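Local atomic coordinates of peptidoglycan D,D-transpeptidase PbpA (Mycobacterium tuberculosis, PDB entry 3UN7), a protein that probably catalyses the D,D-transpeptidation that cross-links cell-wall peptidoglycan, and is probably needed for the regulation of cell length. Residues A[208-213]-A[367-372]; A[136-141]-A[323-328]; A[170-173]-A[179-182]. All coordinates share one frame; numbering follows the deposited sequence.

Contact 1: residues A[208-213]-A[367-372]; sequences ATETEQ and AAKLTE
Two glutamate carboxylates, of Glu210 and Glu372, come together in a surface contact between the loop that follows helix 196-205 and the exposed side of helix 364-379. They arrive from opposite directions with their planes turned 55° apart. OE1 of Glu210 lies 2.5 Å from OE1 of Glu372, so close for two acid oxygens that one group probably keeps a proton. Two full negative charges at this spacing would probably be unfavourable, which is consistent with a raised apparent pKa for the pair. Glu372 reaches the loop because its CG stands anti to the backbone N (chi1 163°) and the chain then runs extended. The loop side is a type I beta turn from Thr209 to Glu212, tied by backbone bonds to Leu245 and Arg246. Within the transpeptidase domain, Lys369 also touches Leu204 of helix 196-205, the helix that leads into this loop. On the helix side, OE2 of Glu210 lies 3.4 Å from CB of Lys369. The lysine chain runs away from the carboxylate before it bends at chi4 (60°), and NZ ends 5.6 Å from OE2 of Glu210. Nearby, Ala367 O receives Thr371 N and Thr371 OG1 from opposite faces of its carbonyl plane, OG1 at 2.7 Å.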
# COMPACT_ATOMS: atom_id res chain seq x y z
N ALA A 208 2.68 -25.79 13.03
CA ALA A 208 3.60 -26.27 12.00
C ALA A 208 5.02 -25.78 12.33
O ALA A 208 5.19 -24.80 13.05
CB ALA A 208 3.17 -25.78 10.61
N THR A 209 6.02 -26.48 11.83
CA THR A 209 7.40 -26.03 12.02
C THR A 209 8.03 -25.77 10.66
O THR A 209 7.56 -26.27 9.64
CB THR A 209 8.28 -27.04 12.79
OG1 THR A 209 8.52 -28.20 11.99
CG2 THR A 209 7.63 -27.45 14.11
N GLU A 210 9.09 -24.97 10.68
CA GLU A 210 9.80 -24.58 9.48
C GLU A 210 10.50 -25.74 8.82
O GLU A 210 10.85 -25.67 7.64
CB GLU A 210 10.85 -23.53 9.83
CG GLU A 210 10.32 -22.19 10.25
CD GLU A 210 11.45 -21.20 10.43
OE1 GLU A 210 12.54 -21.46 9.88
OE2 GLU A 210 11.25 -20.17 11.12
N THR A 211 10.74 -26.79 9.59
CA THR A 211 11.55 -27.90 9.12
C THR A 211 10.71 -29.06 8.64
O THR A 211 11.25 -30.03 8.12
CB THR A 211 12.56 -28.42 10.18
OG1 THR A 211 12.14 -29.70 10.66
CG2 THR A 211 12.72 -27.44 11.33
N GLU A 212 9.38 -28.98 8.81
CA GLU A 212 8.53 -30.07 8.39
C GLU A 212 8.43 -30.15 6.87
O GLU A 212 8.58 -29.14 6.18
CB GLU A 212 7.13 -29.98 9.03
CG GLU A 212 6.25 -28.88 8.45
CD GLU A 212 4.84 -29.35 8.23
OE1 GLU A 212 4.63 -30.57 7.98
OE2 GLU A 212 3.93 -28.50 8.28
N GLN A 213 8.15 -31.35 6.38
CA GLN A 213 8.33 -31.67 4.98
C GLN A 213 7.04 -31.54 4.18
O GLN A 213 6.00 -32.06 4.58
CB GLN A 213 8.93 -33.07 4.84
CG GLN A 213 10.32 -33.20 5.49
CD GLN A 213 11.36 -32.34 4.80
OE1 GLN A 213 11.97 -31.45 5.42
NE2 GLN A 213 11.56 -32.56 3.50
N ALA A 367 6.20 -13.79 14.59
CA ALA A 367 6.74 -12.62 13.90
C ALA A 367 8.21 -12.80 13.57
O ALA A 367 8.62 -12.53 12.45
CB ALA A 367 6.54 -11.36 14.75
N ALA A 368 8.99 -13.26 14.54
CA ALA A 368 10.42 -13.56 14.32
C ALA A 368 10.65 -14.69 13.31
O ALA A 368 11.56 -14.61 12.49
CB ALA A 368 11.12 -13.86 15.63
N LYS A 369 9.84 -15.74 13.37
CA LYS A 369 10.02 -16.84 12.42
C LYS A 369 9.73 -16.32 11.02
O LYS A 369 10.50 -16.57 10.11
CB LYS A 369 9.13 -18.05 12.77
CG LYS A 369 9.66 -18.92 13.91
CD LYS A 369 8.66 -20.03 14.29
CE LYS A 369 9.27 -21.06 15.24
NZ LYS A 369 9.73 -20.48 16.54
N LEU A 370 8.66 -15.54 10.87
CA LEU A 370 8.29 -14.99 9.56
C LEU A 370 9.37 -14.04 9.04
O LEU A 370 9.68 -14.05 7.86
CB LEU A 370 6.94 -14.28 9.64
CG LEU A 370 5.70 -15.18 9.85
CD1 LEU A 370 4.52 -14.33 10.32
CD2 LEU A 370 5.36 -15.97 8.60
N THR A 371 9.93 -13.25 9.95
CA THR A 371 11.04 -12.35 9.62
C THR A 371 12.24 -13.11 9.03
O THR A 371 12.79 -12.72 8.00
CB THR A 371 11.46 -11.56 10.86
OG1 THR A 371 10.36 -10.76 11.31
CG2 THR A 371 12.62 -10.65 10.53
N GLU A 372 12.62 -14.20 9.70
CA GLU A 372 13.72 -15.06 9.27
C GLU A 372 13.43 -15.68 7.89
O GLU A 372 14.31 -15.73 7.03
CB GLU A 372 13.92 -16.13 10.34
CG GLU A 372 14.72 -17.37 9.96
CD GLU A 372 14.29 -18.59 10.80
OE1 GLU A 372 14.25 -19.72 10.22
OE2 GLU A 372 13.99 -18.40 12.01

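Contact 2: residues A[136-141]-A[323-328]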
# COMPACT_ATOMS: atom_id res chain seq x y z
N LEU A 136 5.44 2.51 5.08
CA LEU A 136 4.92 2.69 6.43
C LEU A 136 6.07 2.64 7.40
O LEU A 136 7.09 1.97 7.15
CB LEU A 136 3.93 1.56 6.78
CG LEU A 136 2.67 1.37 5.91
CD1 LEU A 136 1.86 0.18 6.42
CD2 LEU A 136 1.80 2.64 5.90
N GLU A 137 5.92 3.35 8.51
CA GLU A 137 6.87 3.23 9.61
C GLU A 137 6.29 2.22 10.59
O GLU A 137 5.27 2.51 11.21
CB GLU A 137 7.03 4.58 10.31
CG GLU A 137 8.05 4.57 11.44
CD GLU A 137 8.39 5.98 11.85
OE1 GLU A 137 7.55 6.63 12.49
OE2 GLU A 137 9.50 6.45 11.52
N PRO A 138 6.92 1.04 10.73
CA PRO A 138 6.24 -0.03 11.45
C PRO A 138 5.95 0.23 12.93
O PRO A 138 4.92 -0.23 13.41
CB PRO A 138 7.17 -1.24 11.23
CG PRO A 138 8.00 -0.88 10.01
CD PRO A 138 8.23 0.59 10.22
N SER A 139 6.81 0.99 13.62
CA SER A 139 6.66 1.23 15.05
C SER A 139 5.60 2.29 15.38
O SER A 139 5.17 2.41 16.53
CB SER A 139 8.01 1.65 15.66
OG SER A 139 8.45 2.89 15.13
N THR A 140 5.18 3.06 14.38
CA THR A 140 4.24 4.14 14.62
C THR A 140 2.98 4.06 13.80
O THR A 140 1.95 4.57 14.23
CB THR A 140 4.87 5.52 14.35
OG1 THR A 140 5.25 5.58 12.98
CG2 THR A 140 6.08 5.75 15.24
N GLY A 141 3.04 3.45 12.61
CA GLY A 141 1.94 3.53 11.65
C GLY A 141 1.92 4.75 10.73
O GLY A 141 1.00 4.91 9.92
N ILE A 323 0.75 -5.80 6.42
CA ILE A 323 1.21 -7.17 6.80
C ILE A 323 2.71 -7.15 7.07
O ILE A 323 3.17 -7.63 8.11
CB ILE A 323 0.86 -8.21 5.72
CG1 ILE A 323 -0.65 -8.44 5.67
CG2 ILE A 323 1.55 -9.56 5.99
CD1 ILE A 323 -1.13 -9.04 4.36
N ALA A 324 3.46 -6.56 6.15
CA ALA A 324 4.91 -6.43 6.31
C ALA A 324 5.27 -5.59 7.55
O ALA A 324 6.17 -5.95 8.32
CB ALA A 324 5.54 -5.85 5.02
N ALA A 325 4.56 -4.47 7.75
CA ALA A 325 4.79 -3.58 8.91
C ALA A 325 4.48 -4.28 10.24
O ALA A 325 5.19 -4.12 11.23
CB ALA A 325 3.92 -2.32 8.78
N THR A 326 3.40 -5.05 10.26
CA THR A 326 3.02 -5.86 11.42
C THR A 326 4.10 -6.86 11.84
O THR A 326 4.49 -6.92 13.01
CB THR A 326 1.64 -6.55 11.16
OG1 THR A 326 0.65 -5.52 11.00
CG2 THR A 326 1.21 -7.45 12.33
N ILE A 327 4.59 -7.65 10.88
CA ILE A 327 5.69 -8.57 11.13
C ILE A 327 6.90 -7.78 11.63
O ILE A 327 7.47 -8.11 12.66
CB ILE A 327 6.00 -9.42 9.86
CG1 ILE A 327 4.80 -10.32 9.55
CG2 ILE A 327 7.23 -10.31 10.06
CD1 ILE A 327 4.72 -10.79 8.10
N ALA A 328 7.23 -6.69 10.93
CA ALA A 328 8.36 -5.82 11.28
C ALA A 328 8.29 -5.32 12.72
O ALA A 328 9.31 -5.21 13.41
CB ALA A 328 8.40 -4.63 10.31
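Pro138 turns the CB side of its ring to Ala325 and Ala328, at the turn of the beta hairpin that joins strands 131-136 and 143-149 of the five-stranded transpeptidase sheet. Helix 317-328 packs against this corner, and its two alanines, one turn apart, present two small methyl groups to the proline. The CB edge of the ring leads: Pro138 CB sits 3.7 Å from Ala328 CB and 4.2 Å from Ala325 CB, while Pro138 CG reaches Ala328 CB at 3.8 Å. Beneath the same edge is helix backbone, with Pro138 CB at 3.5 Å from Ala325 O. The small alanine side chains let the helix backbone come this close, CA of Pro138 lying 4.6 Å from CA of Ala325. Leu136 approaches Ala325 from another quarter. Its CG lies beside the backbone N (chi1 -59°), which helps bring CD1 to within 4.0 Å of Ala325 CB, and that methyl is thus touched by leucine on one flank and proline on another. Ile323 and Ile327 leave the helix on its far face, toward helix 196-205. The turn itself is tied internally: Glu137 O accepts from both Thr140 N and Gly141 N, and Thr140 OG1 donates to the anti lone pair of Glu137 OE1 at 2.6 Å.

Contact 3: residues A[170-173]-A[179-182]; sequences QRLG and PLTN
Leu172, near the end of helix 162-174, presses its side chain into the corner made by Pro179 and Leu180, where the chain passes again beside the helix after a short connection. The tight part lies along the two leucines, whose side chains cross at about a right angle. Leu180 brings CD1 to 3.7 Å from Leu172 CB, at the root of the helical side chain, and its CD2 sits 3.9 Å from CD1 of Leu172, so both branches of Leu180 find a surface. Both leucines hold the same shape, with CG anti to the carbonyl carbon; in Leu172, chi1 (-66°) sets CG beside the backbone N, and chi2 (170°) then sends CD1 to Leu180 and CD2 to the proline. There CD2 of Leu172 meets Pro179 CG at 3.7 Å, the side chain crossing the ring at a slant. Tyr152 touches both leucines and extends the apolar patch.

The packing thins out toward the helix backbone. Pro179 CD comes no nearer than 4.1 Å to Leu172 O, and the closest CA atoms, those of Leu172 and Pro179, remain 6.7 Å apart; the join is thus made by side chains rather than by main chain. Gly173 and the flanking Arg171 belong to the exposed side of the helix, which faces solvent. Pro179, in contrast, is buried, and just beyond it the loop is fastened to the sheet: Thr181 O accepts from Ser148 OG, and Asn182 packs on Leu146 and Ser148 of strand 143-149. The arrangement is apolar packing of a helix's C-terminal turn against the loop that follows it, on the way from helix 162-174 to helix 196-205 of the penicillin-binding transpeptidase fold.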
# COMPACT_ATOMS: atom_id res chain seq x y z
N GLN A 170 -13.48 15.12 -18.11
CA GLN A 170 -13.91 14.18 -19.15
C GLN A 170 -12.75 13.31 -19.65
O GLN A 170 -12.90 12.09 -19.78
CB GLN A 170 -14.58 14.96 -20.30
CG GLN A 170 -14.86 14.17 -21.58
CD GLN A 170 -13.97 14.62 -22.73
OE1 GLN A 170 -12.84 15.09 -22.52
NE2 GLN A 170 -14.48 14.50 -23.95
N ARG A 171 -11.59 13.94 -19.90
CA ARG A 171 -10.37 13.22 -20.27
C ARG A 171 -9.97 12.17 -19.21
O ARG A 171 -9.67 11.04 -19.55
CB ARG A 171 -9.19 14.19 -20.50
CG ARG A 171 -9.27 15.03 -21.79
CD ARG A 171 -8.04 15.95 -21.91
NE ARG A 171 -8.32 17.37 -21.66
CZ ARG A 171 -7.78 18.10 -20.69
NH1 ARG A 171 -6.90 17.57 -19.84
NH2 ARG A 171 -8.10 19.39 -20.56
N LEU A 172 -9.99 12.56 -17.94
CA LEU A 172 -9.59 11.66 -16.85
C LEU A 172 -10.60 10.53 -16.65
O LEU A 172 -10.24 9.38 -16.42
CB LEU A 172 -9.39 12.45 -15.54
CG LEU A 172 -8.22 13.45 -15.50
CD1 LEU A 172 -8.23 14.36 -14.26
CD2 LEU A 172 -6.87 12.75 -15.64
N GLY A 173 -11.88 10.87 -16.77
CA GLY A 173 -12.96 9.90 -16.64
C GLY A 173 -12.97 8.84 -17.73
O GLY A 173 -13.34 7.69 -17.48
N PRO A 179 -6.38 7.39 -14.02
CA PRO A 179 -5.37 8.05 -13.16
C PRO A 179 -5.95 8.74 -11.92
O PRO A 179 -5.22 9.00 -10.97
CB PRO A 179 -4.70 9.04 -14.11
CG PRO A 179 -5.70 9.30 -15.16
CD PRO A 179 -6.54 8.07 -15.32
N LEU A 180 -7.26 9.00 -11.92
CA LEU A 180 -7.91 9.53 -10.73
C LEU A 180 -7.92 8.53 -9.57
O LEU A 180 -8.00 8.91 -8.41
CB LEU A 180 -9.34 9.97 -11.08
CG LEU A 180 -9.46 11.30 -11.84
CD1 LEU A 180 -10.90 11.51 -12.30
CD2 LEU A 180 -9.02 12.49 -10.97
N THR A 181 -7.85 7.24 -9.90
CA THR A 181 -7.89 6.21 -8.86
C THR A 181 -6.63 6.27 -7.98
O THR A 181 -5.50 6.36 -8.48
CB THR A 181 -8.10 4.80 -9.48
OG1 THR A 181 -9.29 4.81 -10.28
CG2 THR A 181 -8.27 3.73 -8.40
N ASN A 182 -6.84 6.29 -6.66
CA ASN A 182 -5.73 6.14 -5.74
C ASN A 182 -5.57 4.64 -5.52
O ASN A 182 -6.23 4.05 -4.67
CB ASN A 182 -5.99 6.88 -4.42
CG ASN A 182 -4.83 6.76 -3.46
OD1 ASN A 182 -3.97 5.89 -3.63
ND2 ASN A 182 -4.79 7.62 -2.44

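How the contacts relate
From the N terminus, residues 136-141 open the loop that contact 2 closes at 323-328, joining the hairpin at the sheet edge to helix 317-328. Contact 3 is nested inside it as a short local loop, 170-173 to 179-182, without touching contact 2: their nearest atoms are about 12 Å apart. Contact 1 starts at 208-213, still inside that loop, but ends at 367-372, beyond it, so contacts 1 and 2 cross; it joins the loop after helix 196-205 to helix 364-379. They also touch, since Ile327 CG2 lies 3.4 Å from Thr371 OG1, linking helices 317-328 and 364-379. Contact 3 is on the opposite side of the chain's centre, about 43 Å from contact 1 between centres.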